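Local structure of 457aa long hypothetical protein (2CSU) at residues I11-A16 / L67-V72; K38-N43 / K53-V58. The protein is of unknown function but belongs, by family, to multidomain proteins that join a Rossmann-type CoA-binding domain to domains like those of succinyl-CoA ligases. All coordinates share one frame; numbering follows the deposited sequence.

Interactions 1 and 2 belong to the same parallel sheet of the N-terminal Rossmann-like domain, their centres about 8 Å apart. Strand 10-14 is the common element: interaction 1 joins it to strand 67-70, while strand 38-42, the sheet's outermost strand on that side, borders it on the other edge and meets the loop 53-58 in interaction 2. Ile11 N and Lys38 O, 2.8 Å apart, probably form one of the hydrogen bonds joining the two. Side chains also touch, with Ala12 CB 3.9 Å from Val58 CG2 and Ala16 CB 3.7 Å from Pro41 CB. Along the chain, interaction 2 is nested inside the loop that interaction 1 closes.

Interaction 1: residues I11-A16 / L67-V72; sequences IAVIGA and LAIIVV
Ile14 meets Val72 at the C-terminal ends of strands 10-14 and 67-70, which are neighbours in the parallel sheet of a Rossmann-like domain. Before that point the side chains pair across the strands on alternating faces. Ile11, Val13, Leu67 and Ile69 share one face; Ile11 brings CG1 against Leu67 CD2 and CG2 against Ile69 CG1, both at the end of ordinary apolar reach. Helix 23-31 receives Ile11 and Val13 from this side. On the opposite face Ala12 CB lies 4.0 Å from Ala68 CB. Ile14 CG1 stands anti to the carbonyl carbon (chi1 -50°) and carries CD1 to Ala68 CB and Ile70 CG1, under helix 74-87; CG2 meets Val72 CG1 at 4.1 Å, the two side chains set at a slant to each other. Four backbone bonds, Ala12 N to Leu67 O, Ile69 N to Ala12 O, Ile14 N to Ile69 O and Val71 N to Ile14 O, hold the register. The first strand then breaks into a type II turn, Val13 to Ala16, with Gly15 at a positive phi of 118°. A CB there would run into Val71 O and Val72 CG1, and the backbone already fits closely: Val72 CG1 sits 3.4 Å from Gly15 CA, tighter than usual van der Waals contact, and 3.3 Å from Ile14 O.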
loop_
_atom_site.group_PDB
_atom_site.type_symbol
_atom_site.label_atom_id
_atom_site.label_comp_id
_atom_site.label_asym_id
_atom_site.label_seq_id
_atom_site.Cartn_x
_atom_site.Cartn_y
_atom_site.Cartn_z
ATOM N N ILE A 11 12.195 -33.632 -11.675
ATOM C CA ILE A 11 12.536 -32.382 -12.339
ATOM C C ILE A 11 13.963 -32.341 -12.841
ATOM O O ILE A 11 14.894 -32.675 -12.119
ATOM C CB ILE A 11 12.369 -31.163 -11.401
ATOM C CG1 ILE A 11 10.979 -31.151 -10.775
ATOM C CG2 ILE A 11 12.628 -29.882 -12.178
ATOM C CD1 ILE A 11 10.766 -30.013 -9.796
ATOM N N ALA A 12 14.127 -31.917 -14.085
ATOM C CA ALA A 12 15.448 -31.778 -14.672
ATOM C C ALA A 12 15.694 -30.288 -14.837
ATOM O O ALA A 12 14.898 -29.582 -15.475
ATOM C CB ALA A 12 15.514 -32.482 -16.043
ATOM N N VAL A 13 16.761 -29.785 -14.228
ATOM C CA VAL A 13 17.066 -28.374 -14.399
ATOM C C VAL A 13 18.257 -28.337 -15.332
ATOM O O VAL A 13 19.384 -28.619 -14.936
ATOM C CB VAL A 13 17.398 -27.681 -13.079
ATOM C CG1 VAL A 13 17.633 -26.196 -13.336
ATOM C CG2 VAL A 13 16.241 -27.859 -12.094
ATOM N N ILE A 14 17.992 -28.018 -16.592
ATOM C CA ILE A 14 19.045 -27.997 -17.592
ATOM C C ILE A 14 19.687 -26.625 -17.617
ATOM O O ILE A 14 19.089 -25.653 -18.056
ATOM C CB ILE A 14 18.458 -28.404 -18.964
ATOM C CG1 ILE A 14 17.657 -29.704 -18.771
ATOM C CG2 ILE A 14 19.576 -28.585 -19.999
ATOM C CD1 ILE A 14 17.020 -30.282 -20.030
ATOM N N GLY A 15 20.908 -26.552 -17.113
ATOM C CA GLY A 15 21.595 -25.282 -17.046
ATOM C C GLY A 15 21.866 -24.957 -15.588
ATOM O O GLY A 15 22.315 -23.864 -15.255
ATOM N N ALA A 16 21.575 -25.907 -14.705
ATOM C CA ALA A 16 21.843 -25.698 -13.282
ATOM C C ALA A 16 23.309 -25.280 -13.228
ATOM O O ALA A 16 24.152 -25.847 -13.938
ATOM C CB ALA A 16 21.618 -26.996 -12.495
ATOM N N LEU A 67 9.197 -33.155 -15.780
ATOM C CA LEU A 67 9.329 -31.703 -15.902
ATOM C C LEU A 67 10.795 -31.283 -16.007
ATOM O O LEU A 67 11.644 -31.727 -15.247
ATOM C CB LEU A 67 8.704 -31.051 -14.671
ATOM C CG LEU A 67 8.976 -29.547 -14.603
ATOM C CD1 LEU A 67 8.326 -28.797 -15.766
ATOM C CD2 LEU A 67 8.433 -28.901 -13.330
ATOM N N ALA A 68 11.050 -30.380 -16.946
ATOM C CA ALA A 68 12.395 -29.861 -17.125
ATOM C C ALA A 68 12.358 -28.355 -17.246
ATOM O O ALA A 68 11.431 -27.793 -17.825
ATOM C CB ALA A 68 13.039 -30.461 -18.378
ATOM N N ILE A 69 13.374 -27.703 -16.694
ATOM C CA ILE A 69 13.480 -26.264 -16.774
ATOM C C ILE A 69 14.697 -25.991 -17.639
ATOM O O ILE A 69 15.812 -26.409 -17.306
ATOM C CB ILE A 69 13.718 -25.614 -15.404
ATOM C CG1 ILE A 69 12.753 -26.186 -14.348
ATOM C CG2 ILE A 69 13.596 -24.101 -15.545
ATOM C CD1 ILE A 69 11.288 -26.189 -14.745
ATOM N N ILE A 70 14.493 -25.310 -18.759
ATOM C CA ILE A 70 15.598 -25.006 -19.631
ATOM C C ILE A 70 16.065 -23.590 -19.357
ATOM O O ILE A 70 15.353 -22.616 -19.611
ATOM C CB ILE A 70 15.201 -25.205 -21.097
ATOM C CG1 ILE A 70 14.819 -26.679 -21.308
ATOM C CG2 ILE A 70 16.345 -24.795 -22.006
ATOM C CD1 ILE A 70 14.501 -27.081 -22.757
ATOM N N VAL A 71 17.270 -23.496 -18.804
ATOM C CA VAL A 71 17.867 -22.222 -18.451
ATOM C C VAL A 71 19.301 -22.147 -18.953
ATOM O O VAL A 71 20.224 -21.735 -18.258
ATOM C CB VAL A 71 17.802 -22.059 -16.932
ATOM C CG1 VAL A 71 18.709 -23.089 -16.256
ATOM C CG2 VAL A 71 18.246 -20.657 -16.548
ATOM N N VAL A 72 19.473 -22.631 -20.194
ATOM C CA VAL A 72 20.757 -22.491 -20.859
ATOM C C VAL A 72 20.702 -21.376 -21.910
ATOM O O VAL A 72 19.652 -20.832 -22.219
ATOM C CB VAL A 72 21.094 -23.824 -21.520
ATOM C CG1 VAL A 72 21.304 -24.891 -20.448
ATOM C CG2 VAL A 72 19.958 -24.244 -22.434
#

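Interaction 2: residues K38-N43 / K53-V58; sequences KVYPVN and KAYKSV
Pro41 and Ala54 press together side by side: Pro41 CG lies 3.6 Å from Ala54 CB and 3.1 Å from Lys53 O, so one edge of the pyrrolidine ring rests on the peptide of the loop as well as on its methyl. Tyr55 makes two backbone hydrogen bonds, one to the residue on each side of Val42. Tyr55 N donates to Pro41 O at 2.9 Å, lying in the plane of that carbonyl, and Asn43 N donates to Tyr55 O, also at 2.9 Å but less straight, 135° at the hydrogen, with the donor tilted out of the carbonyl plane. Tyr55 O also receives a CA-H...O contact from Val42 CA, at 3.2 Å. The Tyr40 and Tyr55 rings meet obliquely, CD1 of the first 3.9 Å from CE2 of the second, and both side chains also touch Ile61. Strand 38-42 is the outermost strand on its side of the Rossmann-like sheet, and here the chain, having turned back, runs along that outer edge in the same direction, with a single bridge between Val42 and Tyr55. Both methyls of Val42 touch the 53-58 segment: CG1 is anti to the backbone N (chi1 170°), 3.4 Å from Tyr55 O, and CG2 approaches Val58 CB at 4.4 Å. Val58 in turn leans on Ile14 and, towards helix 74-87, on Gln83 and Lys87. Further out, Ser57 OG hydrogen-bonds Gln83 OE1, while Asn43 OD1 accepts from Lys45 N and Asn43 ND2 probably bonds Ala16 O.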
loop_
_atom_site.group_PDB
_atom_site.type_symbol
_atom_site.label_atom_id
_atom_site.label_comp_id
_atom_site.label_asym_id
_atom_site.label_seq_id
_atom_site.Cartn_x
_atom_site.Cartn_y
_atom_site.Cartn_z
ATOM N N LYS A 38 11.946 -35.682 -6.983
ATOM C CA LYS A 38 13.391 -35.559 -7.135
ATOM C C LYS A 38 13.778 -34.490 -8.158
ATOM O O LYS A 38 13.142 -34.320 -9.186
ATOM C CB LYS A 38 13.933 -36.919 -7.573
ATOM C CG LYS A 38 13.829 -37.971 -6.465
ATOM C CD LYS A 38 13.581 -39.378 -7.019
ATOM C CE LYS A 38 12.786 -40.261 -6.051
ATOM N NZ LYS A 38 13.705 -41.021 -5.206
ATOM N N VAL A 39 14.843 -33.754 -7.844
ATOM C CA VAL A 39 15.351 -32.694 -8.703
ATOM C C VAL A 39 16.783 -33.038 -9.085
ATOM O O VAL A 39 17.620 -33.258 -8.210
ATOM C CB VAL A 39 15.345 -31.342 -7.964
ATOM C CG1 VAL A 39 15.819 -30.221 -8.889
ATOM C CG2 VAL A 39 13.944 -31.058 -7.440
ATOM N N TYR A 40 17.055 -33.089 -10.388
ATOM C CA TYR A 40 18.388 -33.423 -10.895
ATOM C C TYR A 40 19.035 -32.257 -11.635
ATOM O O TYR A 40 18.421 -31.657 -12.506
ATOM C CB TYR A 40 18.303 -34.606 -11.869
ATOM C CG TYR A 40 17.601 -35.821 -11.328
ATOM C CD1 TYR A 40 18.315 -36.854 -10.716
ATOM C CD2 TYR A 40 16.212 -35.936 -11.413
ATOM C CE1 TYR A 40 17.660 -37.972 -10.204
ATOM C CE2 TYR A 40 15.548 -37.047 -10.904
ATOM C CZ TYR A 40 16.276 -38.060 -10.300
ATOM O OH TYR A 40 15.612 -39.154 -9.784
ATOM N N PRO A 41 20.286 -31.923 -11.297
ATOM C CA PRO A 41 20.959 -30.815 -11.983
ATOM C C PRO A 41 21.639 -31.315 -13.254
ATOM O O PRO A 41 22.449 -32.250 -13.209
ATOM C CB PRO A 41 21.971 -30.343 -10.952
ATOM C CG PRO A 41 22.395 -31.655 -10.301
ATOM C CD PRO A 41 21.075 -32.392 -10.135
ATOM N N VAL A 42 21.318 -30.698 -14.386
ATOM C CA VAL A 42 21.914 -31.091 -15.659
ATOM C C VAL A 42 22.807 -29.993 -16.178
ATOM O O VAL A 42 22.337 -28.921 -16.544
ATOM C CB VAL A 42 20.850 -31.385 -16.737
ATOM C CG1 VAL A 42 21.524 -31.555 -18.096
ATOM C CG2 VAL A 42 20.070 -32.644 -16.378
ATOM N N ASN A 43 24.105 -30.265 -16.220
ATOM C CA ASN A 43 25.102 -29.301 -16.678
ATOM C C ASN A 43 26.203 -29.985 -17.493
ATOM O O ASN A 43 26.663 -31.076 -17.180
ATOM C CB ASN A 43 25.703 -28.596 -15.461
ATOM C CG ASN A 43 26.531 -27.427 -15.920
ATOM O OD1 ASN A 43 27.525 -27.575 -16.624
ATOM N ND2 ASN A 43 26.074 -26.221 -15.537
ATOM N N LYS A 53 24.866 -34.376 -7.301
ATOM C CA LYS A 53 25.344 -35.117 -8.480
ATOM C C LYS A 53 24.636 -34.585 -9.700
ATOM O O LYS A 53 23.415 -34.563 -9.783
ATOM C CB LYS A 53 25.074 -36.654 -8.371
ATOM C CG LYS A 53 25.880 -37.533 -9.382
ATOM C CD LYS A 53 25.124 -38.753 -10.000
ATOM C CE LYS A 53 26.008 -39.645 -10.932
ATOM N NZ LYS A 53 26.073 -41.034 -10.422
ATOM N N ALA A 54 25.408 -34.172 -10.694
ATOM C CA ALA A 54 24.831 -33.637 -11.916
ATOM C C ALA A 54 25.055 -34.552 -13.113
ATOM O O ALA A 54 25.951 -35.398 -13.109
ATOM C CB ALA A 54 25.412 -32.264 -12.189
ATOM N N TYR A 55 24.233 -34.371 -14.139
ATOM C CA TYR A 55 24.329 -35.166 -15.355
ATOM C C TYR A 55 24.628 -34.279 -16.555
ATOM O O TYR A 55 24.149 -33.140 -16.640
ATOM C CB TYR A 55 23.029 -35.947 -15.570
ATOM C CG TYR A 55 22.761 -36.959 -14.473
ATOM C CD1 TYR A 55 23.344 -38.232 -14.506
ATOM C CD2 TYR A 55 21.962 -36.628 -13.376
ATOM C CE1 TYR A 55 23.134 -39.152 -13.470
ATOM C CE2 TYR A 55 21.747 -37.538 -12.333
ATOM C CZ TYR A 55 22.333 -38.797 -12.388
ATOM O OH TYR A 55 22.104 -39.695 -11.369
ATOM N N LYS A 56 25.431 -34.813 -17.472
ATOM C CA LYS A 56 25.834 -34.104 -18.681
ATOM C C LYS A 56 24.634 -33.835 -19.590
ATOM O O LYS A 56 24.558 -32.845 -20.306
ATOM C CB LYS A 56 26.857 -34.970 -19.418
ATOM C CG LYS A 56 28.201 -35.022 -18.691
ATOM C CD LYS A 56 29.062 -36.201 -19.146
ATOM C CE LYS A 56 30.290 -36.403 -18.253
ATOM N NZ LYS A 56 29.874 -36.950 -16.964
ATOM N N SER A 57 23.688 -34.790 -19.570
ATOM C CA SER A 57 22.482 -34.631 -20.370
ATOM C C SER A 57 21.259 -35.203 -19.649
ATOM O O SER A 57 21.353 -36.089 -18.809
ATOM C CB SER A 57 22.691 -35.359 -21.699
ATOM O OG SER A 57 21.429 -35.542 -22.340
ATOM N N VAL A 58 20.086 -34.630 -19.969
ATOM C CA VAL A 58 18.863 -35.094 -19.331
ATOM C C VAL A 58 18.560 -36.552 -19.681
ATOM O O VAL A 58 17.681 -37.190 -19.117
ATOM C CB VAL A 58 17.713 -34.201 -19.796
ATOM C CG1 VAL A 58 17.562 -34.298 -21.312
ATOM C CG2 VAL A 58 16.419 -34.639 -19.138
#